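Local coordinates for protein putative aldehyde dehydrogenase AldY (PDB 4DNG) that probably oxidises aldehydes to carboxylates with NAD(+) as cofactor and may help protect cells against stress from ethanol and related compounds, at residues D48-A53 and V146-S151. Numbering follows the deposited sequence.
Sequences DAFDIA and VISSIS
Phe50 reaches from helix 43-60 over the face of the sheet to strand 135-150, and its ring meets Val146 and Ser148. Its CB leaves alongside the strand, and the end of the side chain closes on it: chi1 of -83° sets CG roughly opposite the carbonyl carbon, and the ring runs out from there. CD1 is the first atom to touch, 4.0 Å from Val146 CG1, which sits at the ring edge near its plane. Beyond it, CE1 comes 4.1 Å from Ser148 CB. At the tip, CZ is 3.3 Å from Ser148 OG, and this oxygen lies in the plane of the ring, so the hydroxyl faces the C-H rim and not the aromatic face.

One turn on, Ala53 points its methyl at the strand, and CB rests 3.9 Å from Val146 CG1. That branch is anti to its own backbone N (chi1 176°), which lets it touch Phe50 and Ala53 together. The other branch, CG2, lies 3.8 Å from the backbone C of Ala53. The axes of the two short segments run 144° apart and come within 9.3 Å.

Val175, on the parallel neighbouring strand 173-177, also touches Phe50 and Ala53, while Asn221 and Pro224 meet the ring from the loop before strand 226-231. The contact packs an N-terminal helix onto the parallel core of the mixed sheet in the Rossmann-like NAD-binding domain of this family. With an alanine at Phe50, the ring atoms against Val146 CG1 and Ser148 OG are lost, which is likely to leave a gap between helix and sheet. No hydrogen bond joins the two segments; Ser148 OG gives its proton to Met218 O, which satisfies the buried hydroxyl, and helix and strand are held together by apolar packing.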
ATOM      1  N   ASP A  48     -16.751  -6.276 -19.554  1.00 62.16           N
ATOM      2  CA  ASP A  48     -16.225  -7.334 -20.437  1.00 66.93           C
ATOM      3  C   ASP A  48     -14.683  -7.343 -20.415  1.00 69.38           C
ATOM      4  O   ASP A  48     -14.056  -8.392 -20.225  1.00 70.54           O
ATOM      5  CB  ASP A  48     -16.702  -7.173 -21.880  1.00 74.38           C
ATOM      6  CG  ASP A  48     -18.196  -7.389 -22.048  1.00 87.54           C
ATOM      7  OD1 ASP A  48     -18.867  -7.876 -21.109  1.00 89.63           O
ATOM      8  OD2 ASP A  48     -18.693  -7.062 -23.146  1.00 96.89           O
ATOM      9  N   ALA A  49     -14.093  -6.158 -20.580  1.00 63.67           N
ATOM     10  CA  ALA A  49     -12.648  -5.988 -20.667  1.00 60.35           C
ATOM     11  C   ALA A  49     -11.915  -6.476 -19.422  1.00 62.87           C
ATOM     12  O   ALA A  49     -10.921  -7.196 -19.527  1.00 69.52           O
ATOM     13  CB  ALA A  49     -12.317  -4.537 -20.959  1.00 56.55           C
ATOM     14  N   PHE A  50     -12.398  -6.090 -18.244  1.00 58.87           N
ATOM     15  CA  PHE A  50     -11.883  -6.673 -17.009  1.00 61.76           C
ATOM     16  C   PHE A  50     -12.021  -8.214 -16.973  1.00 63.21           C
ATOM     17  O   PHE A  50     -11.063  -8.905 -16.630  1.00 63.39           O
ATOM     18  CB  PHE A  50     -12.525  -6.013 -15.784  1.00 60.73           C
ATOM     19  CG  PHE A  50     -11.856  -4.718 -15.376  1.00 54.54           C
ATOM     20  CD1 PHE A  50     -10.499  -4.693 -15.064  1.00 50.71           C
ATOM     21  CD2 PHE A  50     -12.580  -3.524 -15.311  1.00 52.11           C
ATOM     22  CE1 PHE A  50      -9.867  -3.515 -14.682  1.00 54.18           C
ATOM     23  CE2 PHE A  50     -11.948  -2.341 -14.945  1.00 53.37           C
ATOM     24  CZ  PHE A  50     -10.584  -2.334 -14.621  1.00 51.36           C
ATOM     25  N   ASP A  51     -13.204  -8.720 -17.339  1.00 63.10           N
ATOM     26  CA  ASP A  51     -13.485 -10.157 -17.425  0.50 68.65           C
ATOM     27  C   ASP A  51     -12.470 -10.828 -18.380  1.00 74.65           C
ATOM     28  O   ASP A  51     -11.824 -11.832 -18.024  1.00 77.80           O
ATOM     29  CB  ASP A  51     -14.960 -10.331 -17.850  0.50 73.03           C
ATOM     30  CG  ASP A  51     -15.320 -11.746 -18.290  0.50 76.26           C
ATOM     31  OD1 ASP A  51     -14.635 -12.719 -17.901  0.50 79.83           O
ATOM     32  OD2 ASP A  51     -16.326 -11.874 -19.028  0.50 70.99           O
ATOM     33  N   ILE A  52     -12.315 -10.249 -19.575  1.00 64.06           N
ATOM     34  CA  ILE A  52     -11.357 -10.718 -20.562  1.00 64.47           C
ATOM     35  C   ILE A  52      -9.892 -10.646 -20.093  1.00 70.78           C
ATOM     36  O   ILE A  52      -9.094 -11.549 -20.379  1.00 74.10           O
ATOM     37  CB  ILE A  52     -11.520  -9.932 -21.870  1.00 67.22           C
ATOM     38  CG1 ILE A  52     -12.761 -10.411 -22.625  1.00 69.41           C
ATOM     39  CG2 ILE A  52     -10.286 -10.088 -22.740  1.00 75.54           C
ATOM     40  CD1 ILE A  52     -13.245  -9.435 -23.683  1.00 80.35           C
ATOM     41  N   ALA A  53      -9.536  -9.570 -19.389  1.00 64.70           N
ATOM     42  CA  ALA A  53      -8.187  -9.429 -18.856  1.00 63.37           C
ATOM     43  C   ALA A  53      -7.856 -10.500 -17.792  1.00 70.39           C
ATOM     44  O   ALA A  53      -6.718 -11.017 -17.739  1.00 65.90           O
ATOM     45  CB  ALA A  53      -7.971  -8.020 -18.318  1.00 57.17           C
ATOM     46  N   VAL A 146      -4.623  -8.594 -12.431  1.00 56.07           N
ATOM     47  CA  VAL A 146      -5.116  -7.630 -13.412  1.00 55.72           C
ATOM     48  C   VAL A 146      -4.942  -6.217 -12.897  1.00 55.44           C
ATOM     49  O   VAL A 146      -5.406  -5.900 -11.809  1.00 53.27           O
ATOM     50  CB  VAL A 146      -6.597  -7.858 -13.744  1.00 54.36           C
ATOM     51  CG1 VAL A 146      -7.092  -6.777 -14.696  1.00 55.41           C
ATOM     52  CG2 VAL A 146      -6.795  -9.255 -14.325  1.00 57.70           C
ATOM     53  N   ILE A 147      -4.291  -5.374 -13.699  1.00 53.83           N
ATOM     54  CA  ILE A 147      -3.937  -4.014 -13.303  1.00 52.19           C
ATOM     55  C   ILE A 147      -4.970  -3.070 -13.926  1.00 60.21           C
ATOM     56  O   ILE A 147      -5.259  -3.185 -15.125  1.00 56.91           O
ATOM     57  CB  ILE A 147      -2.531  -3.621 -13.846  1.00 55.39           C
ATOM     58  CG1 ILE A 147      -1.453  -4.670 -13.501  1.00 55.11           C
ATOM     59  CG2 ILE A 147      -2.119  -2.218 -13.404  1.00 55.85           C
ATOM     60  CD1 ILE A 147      -1.247  -4.922 -12.018  1.00 54.99           C
ATOM     61  N   SER A 148      -5.522  -2.160 -13.109  1.00 62.23           N
ATOM     62  CA  SER A 148      -6.310  -1.034 -13.588  1.00 53.99           C
ATOM     63  C   SER A 148      -5.439   0.216 -13.678  1.00 54.30           C
ATOM     64  O   SER A 148      -4.911   0.718 -12.670  1.00 47.34           O
ATOM     65  CB  SER A 148      -7.519  -0.774 -12.705  1.00 58.58           C
ATOM     66  OG  SER A 148      -8.525  -0.079 -13.429  1.00 60.15           O
ATOM     67  N   SER A 149      -5.326   0.730 -14.895  1.00 55.39           N
ATOM     68  CA  SER A 149      -4.376   1.797 -15.214  1.00 50.97           C
ATOM     69  C   SER A 149      -5.086   3.002 -15.825  1.00 52.89           C
ATOM     70  O   SER A 149      -5.847   2.842 -16.779  1.00 48.05           O
ATOM     71  CB  SER A 149      -3.341   1.241 -16.180  1.00 50.11           C
ATOM     72  OG  SER A 149      -2.528   2.260 -16.692  1.00 62.44           O
ATOM     73  N   ILE A 150      -4.843   4.189 -15.253  1.00 55.75           N
ATOM     74  CA  ILE A 150      -5.492   5.441 -15.645  1.00 51.23           C
ATOM     75  C   ILE A 150      -4.448   6.537 -15.808  1.00 60.17           C
ATOM     76  O   ILE A 150      -3.641   6.776 -14.901  1.00 66.01           O
ATOM     77  CB  ILE A 150      -6.492   5.917 -14.576  1.00 52.17           C
ATOM     78  CG1 ILE A 150      -7.570   4.859 -14.332  1.00 54.48           C
ATOM     79  CG2 ILE A 150      -7.107   7.283 -14.939  1.00 42.69           C
ATOM     80  CD1 ILE A 150      -8.303   5.032 -13.020  1.00 51.70           C
ATOM     81  N   SER A 151      -4.461   7.210 -16.956  1.00 51.76           N
ATOM     82  CA  SER A 151      -3.478   8.229 -17.208  1.00 45.61           C
ATOM     83  C   SER A 151      -4.106   9.566 -17.567  1.00 51.34           C
ATOM     84  O   SER A 151      -5.242   9.613 -18.005  1.00 57.70           O
ATOM     85  CB  SER A 151      -2.445   7.757 -18.229  1.00 49.17           C
ATOM     86  OG  SER A 151      -3.002   7.442 -19.475  1.00 54.44           O
TER